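Local structure of putative immunoglobulin-blocking virulence protein (Mycoplasma mycoides subsp. capri, 7ADK) at residues A[373-378]-A[401-406]; A[397-402]-A[416-421]. The protein probably binds host immunoglobulin and blocks its function, helping the mycoplasma evade antibodies. One frame throughout, in Å; residues are numbered along the deposited sequence.

Contact 1: A[373-378]-A[401-406]; sequences PGWVKE and LERINP
R403 crosses the indole of W375 at a slant, and several of its atoms from CB outward meet the ring. CB sits over the face of the six-membered ring, 3.8 Å from its centroid, a CH-pi contact only 4° off the ring normal. CG, anti to the backbone N (chi1 -160°), comes 4.0 Å from W375 CE2 and also nears the carbonyl of G374. NE reaches W375 CZ2 at 3.5 Å, and W375 CH2 lies under the centre of the guanidinium. The two planes are 58° apart, which rules out a flat stack. At the tip, NH1 forms a salt bridge with D355 and NH2 a hydrogen bond with L413 O.

The backbones pair antiparallel: V376 and E402 exchange N-H...O bonds, V376 N to E402 O being 2.9 Å, and I404 N donates to G374 O at 2.9 Å just beyond. On the face opposite the indole, V376 CG1 packs 3.8 Å from E402 CG. Strand 375-379 thus runs beside strand 396-403 in the mixed sheet, whose next strand is 415-422, while W375 meets F354 edge-to-face and bonds through NE1 to D355 O.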
loop_
_atom_site.group_PDB
_atom_site.type_symbol
_atom_site.label_atom_id
_atom_site.label_comp_id
_atom_site.label_asym_id
_atom_site.label_seq_id
_atom_site.Cartn_x
_atom_site.Cartn_y
_atom_site.Cartn_z
ATOM N N PRO A 373 21.030 7.641 29.759
ATOM C CA PRO A 373 21.851 6.999 30.781
ATOM C C PRO A 373 22.529 7.993 31.736
ATOM O O PRO A 373 23.223 8.907 31.317
ATOM C CB PRO A 373 22.872 6.162 30.019
ATOM C CG PRO A 373 22.267 5.964 28.645
ATOM C CD PRO A 373 21.420 7.202 28.434
ATOM N N GLY A 374 22.365 7.821 33.045
ATOM C CA GLY A 374 22.915 8.738 34.050
ATOM C C GLY A 374 22.085 9.990 34.327
ATOM O O GLY A 374 22.508 10.826 35.116
ATOM N N TRP A 375 20.894 10.103 33.747
ATOM C CA TRP A 375 19.923 11.161 33.997
ATOM C C TRP A 375 18.632 10.565 34.538
ATOM O O TRP A 375 18.290 9.427 34.222
ATOM C CB TRP A 375 19.661 11.943 32.709
ATOM C CG TRP A 375 20.849 12.676 32.184
ATOM C CD1 TRP A 375 21.873 12.126 31.501
ATOM C CD2 TRP A 375 21.202 14.077 32.354
ATOM N NE1 TRP A 375 22.837 13.075 31.254
ATOM C CE2 TRP A 375 22.475 14.299 31.759
ATOM C CE3 TRP A 375 20.559 15.190 32.929
ATOM C CZ2 TRP A 375 23.077 15.558 31.743
ATOM C CZ3 TRP A 375 21.155 16.458 32.914
ATOM C CH2 TRP A 375 22.414 16.645 32.326
ATOM N N VAL A 376 17.897 11.335 35.338
ATOM C CA VAL A 376 16.562 10.950 35.818
ATOM C C VAL A 376 15.543 12.044 35.509
ATOM O O VAL A 376 15.833 13.231 35.633
ATOM C CB VAL A 376 16.589 10.502 37.290
ATOM C CG1 VAL A 376 17.067 11.578 38.256
ATOM C CG2 VAL A 376 15.233 10.004 37.778
ATOM N N LYS A 377 14.361 11.631 35.052
ATOM C CA LYS A 377 13.262 12.486 34.607
ATOM C C LYS A 377 12.172 12.568 35.662
ATOM O O LYS A 377 11.730 11.554 36.191
ATOM C CB LYS A 377 12.717 11.948 33.275
ATOM C CG LYS A 377 11.563 12.759 32.675
ATOM C CD LYS A 377 11.133 12.269 31.282
ATOM C CE LYS A 377 10.563 10.838 31.235
ATOM N NZ LYS A 377 9.212 10.691 31.831
ATOM N N GLU A 378 11.684 13.768 35.912
ATOM C CA GLU A 378 10.506 14.041 36.730
ATOM C C GLU A 378 9.476 14.827 35.911
ATOM O O GLU A 378 9.826 15.809 35.267
ATOM C CB GLU A 378 10.949 14.766 38.013
ATOM C CG GLU A 378 9.779 15.156 38.917
ATOM C CD GLU A 378 10.171 15.750 40.278
ATOM O OE1 GLU A 378 9.348 16.483 40.868
ATOM O OE2 GLU A 378 11.261 15.460 40.816
ATOM N N LEU A 401 14.834 17.088 33.703
ATOM C CA LEU A 401 15.937 16.129 33.736
ATOM C C LEU A 401 17.003 16.627 34.712
ATOM O O LEU A 401 17.358 17.798 34.652
ATOM C CB LEU A 401 16.541 15.972 32.335
ATOM C CG LEU A 401 15.989 14.788 31.538
ATOM C CD1 LEU A 401 14.535 14.955 31.131
ATOM C CD2 LEU A 401 16.801 14.609 30.275
ATOM N N GLU A 402 17.565 15.760 35.556
ATOM C CA GLU A 402 18.769 16.026 36.361
ATOM C C GLU A 402 19.780 14.868 36.294
ATOM O O GLU A 402 19.405 13.697 36.246
ATOM C CB GLU A 402 18.397 16.417 37.799
ATOM C CG GLU A 402 17.592 15.367 38.568
ATOM C CD GLU A 402 17.267 15.761 40.016
ATOM O OE1 GLU A 402 17.019 14.862 40.853
ATOM O OE2 GLU A 402 17.231 16.966 40.352
ATOM N N ARG A 403 21.078 15.188 36.246
ATOM C CA ARG A 403 22.178 14.209 36.196
ATOM C C ARG A 403 22.329 13.542 37.574
ATOM O O ARG A 403 22.412 14.236 38.583
ATOM C CB ARG A 403 23.468 14.899 35.710
ATOM C CG ARG A 403 24.504 13.918 35.159
ATOM C CD ARG A 403 25.887 14.520 34.873
ATOM N NE ARG A 403 25.995 15.190 33.566
ATOM C CZ ARG A 403 26.137 16.475 33.315
ATOM N NH1 ARG A 403 26.268 16.931 32.115
ATOM N NH2 ARG A 403 26.156 17.375 34.235
ATOM N N ILE A 404 22.364 12.208 37.639
ATOM C CA ILE A 404 22.291 11.442 38.893
ATOM C C ILE A 404 23.519 11.692 39.777
ATOM O O ILE A 404 23.366 11.976 40.959
ATOM C CB ILE A 404 22.043 9.950 38.586
ATOM C CG1 ILE A 404 20.608 9.758 38.047
ATOM C CG2 ILE A 404 22.261 9.064 39.815
ATOM C CD1 ILE A 404 20.328 8.383 37.451
ATOM N N ASN A 405 24.718 11.662 39.197
ATOM C CA ASN A 405 25.906 12.257 39.797
ATOM C C ASN A 405 26.144 13.632 39.151
ATOM O O ASN A 405 26.522 13.677 37.980
ATOM C CB ASN A 405 27.103 11.311 39.614
ATOM C CG ASN A 405 26.952 10.028 40.403
ATOM O OD1 ASN A 405 26.741 10.041 41.603
ATOM N ND2 ASN A 405 27.046 8.889 39.778
ATOM N N PRO A 406 25.928 14.756 39.857
ATOM C CA PRO A 406 26.180 16.076 39.295
ATOM C C PRO A 406 27.672 16.316 39.069
ATOM O O PRO A 406 28.531 15.634 39.628
ATOM C CB PRO A 406 25.570 17.073 40.275
ATOM C CG PRO A 406 25.594 16.331 41.600
ATOM C CD PRO A 406 25.398 14.878 41.201
#

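Contact 2: A[397-402]-A[416-421]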
loop_
_atom_site.group_PDB
_atom_site.type_symbol
_atom_site.label_atom_id
_atom_site.label_comp_id
_atom_site.label_asym_id
_atom_site.label_seq_id
_atom_site.Cartn_x
_atom_site.Cartn_y
_atom_site.Cartn_z
ATOM N N ARG A 397 3.134 19.141 27.951
ATOM C CA ARG A 397 3.818 18.642 29.160
ATOM C C ARG A 397 5.142 19.352 29.424
ATOM O O ARG A 397 5.862 19.678 28.487
ATOM C CB ARG A 397 4.080 17.143 29.052
ATOM C CG ARG A 397 2.904 16.257 29.437
ATOM C CD ARG A 397 3.335 14.793 29.437
ATOM N NE ARG A 397 4.358 14.544 30.465
ATOM C CZ ARG A 397 5.611 14.167 30.312
ATOM N NH1 ARG A 397 6.348 14.088 31.370
ATOM N NH2 ARG A 397 6.157 13.892 29.169
ATOM N N PHE A 398 5.505 19.514 30.691
ATOM C CA PHE A 398 6.832 19.952 31.125
ATOM C C PHE A 398 7.472 18.874 32.005
ATOM O O PHE A 398 6.861 18.400 32.961
ATOM C CB PHE A 398 6.755 21.286 31.872
ATOM C CG PHE A 398 6.330 22.490 31.057
ATOM C CD1 PHE A 398 4.980 22.683 30.729
ATOM C CD2 PHE A 398 7.282 23.442 30.653
ATOM C CE1 PHE A 398 4.589 23.820 30.003
ATOM C CE2 PHE A 398 6.886 24.587 29.947
ATOM C CZ PHE A 398 5.536 24.776 29.626
ATOM N N SER A 399 8.715 18.504 31.729
ATOM C CA SER A 399 9.483 17.560 32.540
ATOM C C SER A 399 10.876 18.095 32.832
ATOM O O SER A 399 11.453 18.831 32.051
ATOM C CB SER A 399 9.499 16.168 31.919
ATOM O OG SER A 399 10.065 16.108 30.673
ATOM N N LYS A 400 11.418 17.737 33.987
ATOM C CA LYS A 400 12.748 18.114 34.468
ATOM C C LYS A 400 13.672 16.911 34.310
ATOM O O LYS A 400 13.329 15.825 34.753
ATOM C CB LYS A 400 12.614 18.553 35.936
ATOM C CG LYS A 400 13.886 19.150 36.559
ATOM C CD LYS A 400 14.225 20.585 36.132
ATOM C CE LYS A 400 13.167 21.620 36.538
ATOM N NZ LYS A 400 13.026 21.765 37.995
ATOM N N LEU A 401 14.834 17.088 33.703
ATOM C CA LEU A 401 15.937 16.129 33.736
ATOM C C LEU A 401 17.003 16.627 34.712
ATOM O O LEU A 401 17.358 17.798 34.652
ATOM C CB LEU A 401 16.541 15.972 32.335
ATOM C CG LEU A 401 15.989 14.788 31.538
ATOM C CD1 LEU A 401 14.535 14.955 31.131
ATOM C CD2 LEU A 401 16.801 14.609 30.275
ATOM N N GLU A 402 17.565 15.760 35.556
ATOM C CA GLU A 402 18.769 16.026 36.361
ATOM C C GLU A 402 19.780 14.868 36.294
ATOM O O GLU A 402 19.405 13.697 36.246
ATOM C CB GLU A 402 18.397 16.417 37.799
ATOM C CG GLU A 402 17.592 15.367 38.568
ATOM C CD GLU A 402 17.267 15.761 40.016
ATOM O OE1 GLU A 402 17.019 14.862 40.853
ATOM O OE2 GLU A 402 17.231 16.966 40.352
ATOM N N GLY A 416 17.879 20.357 33.402
ATOM C CA GLY A 416 17.212 21.040 32.304
ATOM C C GLY A 416 15.713 20.814 32.281
ATOM O O GLY A 416 15.236 19.699 32.481
ATOM N N LEU A 417 14.971 21.887 32.041
ATOM C CA LEU A 417 13.541 21.865 31.775
ATOM C C LEU A 417 13.291 21.499 30.310
ATOM O O LEU A 417 13.922 22.036 29.404
ATOM C CB LEU A 417 12.967 23.230 32.167
ATOM C CG LEU A 417 11.444 23.360 32.141
ATOM C CD1 LEU A 417 10.752 22.386 33.076
ATOM C CD2 LEU A 417 11.082 24.766 32.577
ATOM N N VAL A 418 12.364 20.584 30.068
ATOM C CA VAL A 418 12.026 20.030 28.759
ATOM C C VAL A 418 10.544 20.253 28.489
ATOM O O VAL A 418 9.720 19.941 29.343
ATOM C CB VAL A 418 12.404 18.537 28.694
ATOM C CG1 VAL A 418 12.045 17.899 27.350
ATOM C CG2 VAL A 418 13.897 18.348 28.980
ATOM N N LEU A 419 10.200 20.797 27.322
ATOM C CA LEU A 419 8.832 21.023 26.874
ATOM C C LEU A 419 8.459 19.990 25.802
ATOM O O LEU A 419 9.109 19.909 24.763
ATOM C CB LEU A 419 8.726 22.479 26.401
ATOM C CG LEU A 419 7.392 22.900 25.773
ATOM C CD1 LEU A 419 6.188 22.515 26.620
ATOM C CD2 LEU A 419 7.358 24.397 25.594
ATOM N N ASP A 420 7.396 19.234 26.067
ATOM C CA ASP A 420 6.791 18.178 25.248
ATOM C C ASP A 420 5.468 18.707 24.673
ATOM O O ASP A 420 4.544 19.052 25.411
ATOM C CB ASP A 420 6.673 16.928 26.151
ATOM C CG ASP A 420 5.687 15.803 25.780
ATOM O OD1 ASP A 420 5.072 15.816 24.695
ATOM O OD2 ASP A 420 5.551 14.855 26.588
ATOM N N LEU A 421 5.384 18.829 23.342
ATOM C CA LEU A 421 4.200 19.259 22.588
ATOM C C LEU A 421 3.748 18.145 21.637
ATOM O O LEU A 421 4.346 17.945 20.578
ATOM C CB LEU A 421 4.525 20.543 21.800
ATOM C CG LEU A 421 4.601 21.811 22.659
ATOM C CD1 LEU A 421 5.383 22.904 21.950
ATOM C CD2 LEU A 421 3.216 22.356 22.954
#
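F398 and L419 carry the densely packed half of this antiparallel pairing. L419 CD1 stands over one face of the phenyl ring, 3.9 Å from its centroid and 14° off the normal, and the same methyl is 3.8 Å from F398 CZ. L417 CD1 lies near the ring plane, at its edge; its nearest F398 atom is CB, at 4.3 Å. Y384 of helix 381-387 stacks on this ring, and L439 of helix 426-442 also touches it; both helices cover this face. On the other face V418 CG2 meets L401 CD1 at 4.1 Å, and V418 CB lies 3.9 Å from S399 OG.

K400 is the loose part, laying CD 3.9 Å from G416 O, with CE near L417 CD1. R397 and D420 form a close but partly exposed charge pair: NH2 donates to OD2 at 2.8 Å, with a bent N-H...O angle of 143°, and R397 CD also lies against OD2. OD2 uses its anti lone pair and lies 22° out of the guanidinium plane.

Backbone bonds run in both directions at R397-D420, S399-V418 and L401-G416, fixing the register of the hairpin formed by strands 396-403 and 415-422. Because R397 NH1 also forms a salt bridge with D379, its guanidinium is shared by two carboxylates on the strands flanking its own. The chemistry implies that apolar contacts dominate around F398, L417 and L419, while a charge pair closes the R397-D420 end of the face that also carries S399, V418 and L401; it probably favours the ionised form of both acids.

Contacts 1 and 2 are the two flanks of strand 396-403, with their centres 12 Å apart. L401 and E402 lie in segments of both, but only L401 touches both partner segments: it is in a non-hydrogen-bonded pair with K377 on one side and a hydrogen-bonded pair with G416 on the other. A further probable backbone bond, K400 N to E378 O at 2.8 Å, joins a residue of contact 2 to one of contact 1, and K377 CD packs 4.0 Å from S399 OG. Together they set three consecutive antiparallel strands at one end of the mixed sheet. Each centre lies about 29 Å from the centre of the chain, and no other protein chain touches either contact.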